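Local coordinates for phosphotriesterase family protein (Listeria monocytogenes serotype 4b str. H7858, PDB 3PNZ) that acts as a lactonase, probably hydrolysing phosphorylated sugar lactones at a pair of zinc ions held in an amidohydrolase-fold barrel, at residues N160-L165 with L195-I200; R218-Y223 with I252-Y257. One frame throughout, in Å; residues are numbered along the deposited sequence. Where two conformers were deposited one is given.

Overall arrangement
Contacts 1 and 2 repeat one theme at two places on the barrel. In each, the loop after a parallel strand runs into a helix and rests on the helix that follows the next strand. Contact 1 joins the loop after strand 150-152 to helix 194-203. Contact 2 joins the loop after strand 211-213 to helix 248-260. Their centres are 22 Å apart, and their nearest atoms stay about 7 Å apart. Leu195, on the helix of contact 1, touches helix 222-229, which begins in contact 2. Contact 1 is linked to the metal site by a bond from Gln197 to the backbone of the zinc ligand His187; the Gln197 side chain lies about 9 Å from a zinc ion. Contact 2 is a surface contact.

Contact 1 (N160-L165 with L195-I200); sequences NMITPL and LEQIEI
Gln197 NE2 is gripped by two acceptors, the backbone O of the zinc ligand His187 and Thr157 OG1. The other end of the amide is tied too, since OE1 takes a hydrogen bond from Ser186 OG. These three bonds fix the rotation of the buried amide, while the aliphatic part of the same side chain meets Ile162. Ile162 CD1 stands 4.2 Å from Gln197 CG.

Ile162 carries the rest of the contact. Its CG1 lies beside the backbone N (chi1 -62°) and the chain is extended beyond it, which brings CD1 onto the turn of helix at Glu196 and Gln197. CD1 comes to 3.6 Å from Glu196 CB and 3.8 Å from the Gln197 backbone N. Glu196 offers only its first methylene. Its chain bends at chi2 (78°), and the carboxylate turns away from the isoleucine. Ile200 CD1 lies 4.1 Å from both Ile162 CG2 and Ile162 CD1, and these two side chains reach toward each other tip to tip. Glu167 of helix 164-180 touches both isoleucines.

Thr163 comes next in the chain and starts helix 164-180 as its N-cap. Its OG1 caps a backbone N just beyond Leu165, and Glu166 OE1 accepts from the Thr163 N in return, consistent with a capping box.

The chemistry is divided: Ile162 adds the apolar half, while the Gln197 amide bonds both Thr157 of the same loop and Ser186 and His187 at the end of strand 184-186. Gln197 thus holds the backbone of His187, consistent with a second-shell role for Gln197.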
loop_
_atom_site.group_PDB
_atom_site.type_symbol
_atom_site.label_atom_id
_atom_site.label_comp_id
_atom_site.label_asym_id
_atom_site.label_seq_id
_atom_site.Cartn_x
_atom_site.Cartn_y
_atom_site.Cartn_z
ATOM N N ASN A 160 9.502 4.710 -15.402
ATOM C CA ASN A 160 9.372 4.493 -16.839
ATOM C C ASN A 160 10.046 3.209 -17.316
ATOM O O ASN A 160 10.509 3.126 -18.455
ATOM C CB ASN A 160 9.870 5.715 -17.633
ATOM C CG ASN A 160 8.760 6.705 -17.924
ATOM O OD1 ASN A 160 7.578 6.417 -17.714
ATOM N ND2 ASN A 160 9.130 7.871 -18.437
ATOM N N MET A 161 10.102 2.213 -16.429
ATOM C CA MET A 161 10.786 0.947 -16.706
ATOM C C MET A 161 10.052 -0.232 -16.053
ATOM O O MET A 161 9.537 -0.097 -14.942
ATOM C CB MET A 161 12.216 0.988 -16.142
ATOM C CG MET A 161 13.181 1.983 -16.807
ATOM S SD MET A 161 14.792 2.091 -15.980
ATOM C CE MET A 161 14.394 3.076 -14.538
ATOM N N ILE A 162 10.001 -1.375 -16.738
ATOM C CA ILE A 162 9.724 -2.642 -16.069
ATOM C C ILE A 162 10.899 -3.525 -16.469
ATOM O O ILE A 162 11.000 -3.951 -17.616
ATOM C CB ILE A 162 8.393 -3.275 -16.480
ATOM C CG1 ILE A 162 7.231 -2.353 -16.109
ATOM C CG2 ILE A 162 8.223 -4.645 -15.782
ATOM C CD1 ILE A 162 5.858 -2.992 -16.331
ATOM N N THR A 163 11.814 -3.746 -15.536
ATOM C CA THR A 163 12.993 -4.555 -15.821
ATOM C C THR A 163 12.617 -6.033 -15.859
ATOM O O THR A 163 11.547 -6.418 -15.378
ATOM C CB THR A 163 14.076 -4.354 -14.760
ATOM O OG1 THR A 163 13.621 -4.882 -13.504
ATOM C CG2 THR A 163 14.404 -2.868 -14.600
ATOM N N PRO A 164 13.487 -6.866 -16.451
ATOM C CA PRO A 164 13.251 -8.312 -16.423
ATOM C C PRO A 164 13.009 -8.859 -15.016
ATOM O O PRO A 164 12.090 -9.657 -14.846
ATOM C CB PRO A 164 14.535 -8.884 -17.032
ATOM C CG PRO A 164 14.958 -7.824 -18.017
ATOM C CD PRO A 164 14.619 -6.510 -17.330
ATOM N N LEU A 165 13.789 -8.440 -14.025
ATOM C CA LEU A 165 13.606 -8.971 -12.674
ATOM C C LEU A 165 12.303 -8.467 -12.070
ATOM O O LEU A 165 11.619 -9.196 -11.354
ATOM C CB LEU A 165 14.776 -8.617 -11.758
ATOM C CG LEU A 165 16.021 -9.501 -11.860
ATOM C CD1 LEU A 165 17.076 -9.040 -10.863
ATOM C CD2 LEU A 165 15.665 -10.961 -11.620
ATOM N N LEU A 195 -0.088 0.969 -17.312
ATOM C CA LEU A 195 -0.648 0.217 -18.427
ATOM C C LEU A 195 0.194 -1.006 -18.772
ATOM O O LEU A 195 -0.342 -2.038 -19.188
ATOM C CB LEU A 195 -0.835 1.113 -19.647
ATOM C CG LEU A 195 -1.793 2.286 -19.424
ATOM C CD1 LEU A 195 -1.788 3.189 -20.659
ATOM C CD2 LEU A 195 -3.200 1.791 -19.101
ATOM N N GLU A 196 1.510 -0.889 -18.602
ATOM C CA GLU A 196 2.393 -2.021 -18.839
ATOM C C GLU A 196 2.278 -3.082 -17.737
ATOM O O GLU A 196 2.348 -4.282 -18.022
ATOM C CB GLU A 196 3.842 -1.567 -19.016
ATOM C CG GLU A 196 4.062 -0.770 -20.311
ATOM C CD GLU A 196 3.582 0.669 -20.224
ATOM O OE1 GLU A 196 3.237 1.138 -19.121
ATOM O OE2 GLU A 196 3.562 1.351 -21.272
ATOM N N GLN A 197 2.107 -2.645 -16.489
ATOM C CA GLN A 197 1.821 -3.577 -15.403
ATOM C C GLN A 197 0.563 -4.360 -15.752
ATOM O O GLN A 197 0.517 -5.582 -15.618
ATOM C CB GLN A 197 1.577 -2.842 -14.091
ATOM C CG GLN A 197 2.816 -2.197 -13.482
ATOM C CD GLN A 197 2.514 -1.579 -12.133
ATOM O OE1 GLN A 197 1.357 -1.499 -11.716
ATOM N NE2 GLN A 197 3.557 -1.143 -11.439
ATOM N N ILE A 198 -0.454 -3.636 -16.201
ATOM C CA ILE A 198 -1.736 -4.245 -16.544
ATOM C C ILE A 198 -1.593 -5.292 -17.651
ATOM O O ILE A 198 -2.218 -6.347 -17.591
ATOM C CB ILE A 198 -2.788 -3.168 -16.885
ATOM C CG1 ILE A 198 -3.268 -2.500 -15.590
ATOM C CG2 ILE A 198 -3.945 -3.745 -17.687
ATOM C CD1 ILE A 198 -3.868 -1.128 -15.792
ATOM N N GLU A 199 -0.754 -5.022 -18.648
ATOM C CA GLU A 199 -0.568 -5.993 -19.722
ATOM C C GLU A 199 0.025 -7.298 -19.201
ATOM O O GLU A 199 -0.372 -8.382 -19.627
ATOM C CB GLU A 199 0.300 -5.424 -20.844
ATOM C CG GLU A 199 -0.457 -4.490 -21.771
ATOM C CD GLU A 199 -1.733 -5.122 -22.313
ATOM O OE1 GLU A 199 -1.678 -6.291 -22.760
ATOM O OE2 GLU A 199 -2.788 -4.450 -22.289
ATOM N N ILE A 200 0.984 -7.197 -18.288
ATOM C CA ILE A 200 1.585 -8.399 -17.716
ATOM C C ILE A 200 0.552 -9.174 -16.907
ATOM O O ILE A 200 0.474 -10.403 -16.986
ATOM C CB ILE A 200 2.826 -8.078 -16.880
ATOM C CG1 ILE A 200 3.934 -7.554 -17.798
ATOM C CG2 ILE A 200 3.297 -9.328 -16.119
ATOM C CD1 ILE A 200 5.109 -6.959 -17.064
#

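Contact 2 (R218-Y223 with I252-Y257); sequences RNLDPY and IAAILY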
loop_
_atom_site.group_PDB
_atom_site.type_symbol
_atom_site.label_atom_id
_atom_site.label_comp_id
_atom_site.label_asym_id
_atom_site.label_seq_id
_atom_site.Cartn_x
_atom_site.Cartn_y
_atom_site.Cartn_z
ATOM N N ARG A 218 0.925 10.740 -8.494
ATOM C CA ARG A 218 2.227 11.255 -8.936
ATOM C C ARG A 218 2.234 11.616 -10.422
ATOM O O ARG A 218 3.155 12.282 -10.899
ATOM C CB ARG A 218 3.357 10.263 -8.637
ATOM C CG ARG A 218 3.659 10.059 -7.147
ATOM C CD ARG A 218 4.368 11.271 -6.515
ATOM N NE ARG A 218 5.589 11.621 -7.240
ATOM C CZ ARG A 218 6.763 11.016 -7.070
ATOM N NH1 ARG A 218 6.885 10.034 -6.186
ATOM N NH2 ARG A 218 7.819 11.392 -7.788
ATOM N N ASN A 219 1.213 11.169 -11.149
ATOM C CA ASN A 219 1.146 11.386 -12.597
ATOM C C ASN A 219 -0.268 11.881 -12.903
ATOM O O ASN A 219 -1.156 11.099 -13.256
ATOM C CB ASN A 219 1.471 10.066 -13.300
ATOM C CG ASN A 219 1.644 10.201 -14.794
ATOM O OD1 ASN A 219 1.446 11.271 -15.374
ATOM N ND2 ASN A 219 2.025 9.093 -15.433
ATOM N N LEU A 220 -0.478 13.185 -12.722
ATOM C CA LEU A 220 -1.826 13.750 -12.732
ATOM C C LEU A 220 -2.258 14.060 -14.157
ATOM O O LEU A 220 -2.225 15.206 -14.605
ATOM C CB LEU A 220 -1.888 15.002 -11.845
ATOM C CG LEU A 220 -1.585 14.723 -10.369
ATOM C CD1 LEU A 220 -1.464 16.019 -9.548
ATOM C CD2 LEU A 220 -2.650 13.792 -9.776
ATOM N N ASP A 221 -2.673 13.014 -14.854
ATOM C CA ASP A 221 -2.931 13.065 -16.281
ATOM C C ASP A 221 -4.307 12.452 -16.505
ATOM O O ASP A 221 -4.465 11.245 -16.359
ATOM C CB ASP A 221 -1.864 12.233 -16.992
ATOM C CG ASP A 221 -2.007 12.232 -18.512
ATOM O OD1 ASP A 221 -3.143 12.309 -19.021
ATOM O OD2 ASP A 221 -0.962 12.110 -19.196
ATOM N N PRO A 222 -5.301 13.277 -16.864
ATOM C CA PRO A 222 -6.683 12.776 -16.981
ATOM C C PRO A 222 -6.836 11.629 -17.978
ATOM O O PRO A 222 -7.557 10.668 -17.704
ATOM C CB PRO A 222 -7.458 13.988 -17.501
ATOM C CG PRO A 222 -6.616 15.165 -17.172
ATOM C CD PRO A 222 -5.199 14.707 -17.200
ATOM N N TYR A 223 -6.183 11.740 -19.132
ATOM C CA TYR A 223 -6.298 10.734 -20.180
ATOM C C TYR A 223 -5.738 9.397 -19.704
ATOM O O TYR A 223 -6.377 8.351 -19.851
ATOM C CB TYR A 223 -5.568 11.206 -21.433
ATOM C CG TYR A 223 -5.726 10.312 -22.637
ATOM C CD1 TYR A 223 -6.628 10.630 -23.649
ATOM C CD2 TYR A 223 -4.966 9.159 -22.775
ATOM C CE1 TYR A 223 -6.769 9.819 -24.760
ATOM C CE2 TYR A 223 -5.097 8.345 -23.891
ATOM C CZ TYR A 223 -5.994 8.681 -24.876
ATOM O OH TYR A 223 -6.112 7.865 -25.974
ATOM N N ILE A 252 -6.900 16.895 -5.720
ATOM C CA ILE A 252 -8.349 16.905 -5.581
ATOM C C ILE A 252 -9.023 17.050 -6.951
ATOM O O ILE A 252 -10.023 16.379 -7.238
ATOM C CB ILE A 252 -8.802 17.991 -4.579
ATOM C CG1 ILE A 252 -8.455 17.543 -3.155
ATOM C CG2 ILE A 252 -10.292 18.288 -4.727
ATOM C CD1 ILE A 252 -8.672 18.604 -2.087
ATOM N N ALA A 253 -8.465 17.898 -7.809
ATOM C CA ALA A 253 -8.994 18.055 -9.166
ATOM C C ALA A 253 -8.963 16.732 -9.947
ATOM O O ALA A 253 -9.900 16.412 -10.691
ATOM C CB ALA A 253 -8.238 19.144 -9.922
ATOM N N ALA A 254 -7.887 15.966 -9.775
ATOM C CA ALA A 254 -7.712 14.708 -10.496
ATOM C C ALA A 254 -8.731 13.685 -9.998
ATOM O O ALA A 254 -9.311 12.930 -10.777
ATOM C CB ALA A 254 -6.283 14.181 -10.319
ATOM N N ILE A 255 -8.935 13.659 -8.687
ATOM C CA ILE A 255 -9.944 12.782 -8.100
ATOM C C ILE A 255 -11.326 13.130 -8.647
ATOM O O ILE A 255 -12.067 12.249 -9.084
ATOM C CB ILE A 255 -9.935 12.875 -6.568
ATOM C CG1 ILE A 255 -8.689 12.178 -6.019
ATOM C CG2 ILE A 255 -11.202 12.244 -5.971
ATOM C CD1 ILE A 255 -8.434 12.439 -4.565
ATOM N N LEU A 256 -11.658 14.417 -8.648
ATOM C CA LEU A 256 -12.981 14.844 -9.093
ATOM C C LEU A 256 -13.189 14.630 -10.591
ATOM O O LEU A 256 -14.314 14.387 -11.033
ATOM C CB LEU A 256 -13.260 16.295 -8.687
ATOM C CG LEU A 256 -13.381 16.514 -7.176
ATOM C CD1 LEU A 256 -13.574 17.993 -6.886
ATOM C CD2 LEU A 256 -14.533 15.687 -6.607
ATOM N N TYR A 257 -12.119 14.688 -11.379
ATOM C CA TYR A 257 -12.251 14.311 -12.788
ATOM C C TYR A 257 -12.684 12.853 -12.916
ATOM O O TYR A 257 -13.591 12.522 -13.693
ATOM C CB TYR A 257 -10.955 14.542 -13.578
ATOM C CG TYR A 257 -11.040 13.971 -14.971
ATOM C CD1 TYR A 257 -11.782 14.610 -15.957
ATOM C CD2 TYR A 257 -10.410 12.776 -15.292
ATOM C CE1 TYR A 257 -11.883 14.084 -17.233
ATOM C CE2 TYR A 257 -10.504 12.236 -16.574
ATOM C CZ TYR A 257 -11.236 12.897 -17.535
ATOM O OH TYR A 257 -11.329 12.363 -18.799
#
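Pro222 lies over one face of the Tyr257 ring. Its CB is 3.9 Å from the ring centroid and 22° off the ring normal, a CH-pi contact. The proline is offset toward the rim, with CB 3.6 Å from CE2 of Tyr257. The backbone O of Pro222 also meets Tyr257 CE2, at 3.5 Å. The tyrosine CG is anti to the backbone N (chi1 172°), which swings the ring from its helix toward the proline.

The second close point is small and wholly apolar. Leu220 CD2 rests on Ala254 CB at 3.7 Å. The CA atoms of Leu220 and Ala254 are 6.4 Å apart, consistent with the small alanine side chain. Leu220 is the centre of an inverse gamma turn, closed by a weak bond from Asp221 N to Asn219 O.

The solvent side is looser. Pro222 is exposed although it packs on the ring, and Asp221 and Tyr223 start their side chains away from the partner helix. Asp221 is occupied with its own helix: as N-cap, its OD1 accepts from the Tyr224 N.

The contact sets the start of helix 222-229 and the loop before it against helix 248-260. Tyr257 also touches Lys226 of the former helix. Inward, Ala254 packs on Phe237 of strand 234-237, while Ile252 and Leu256 of the same helix pack on helix 289-305.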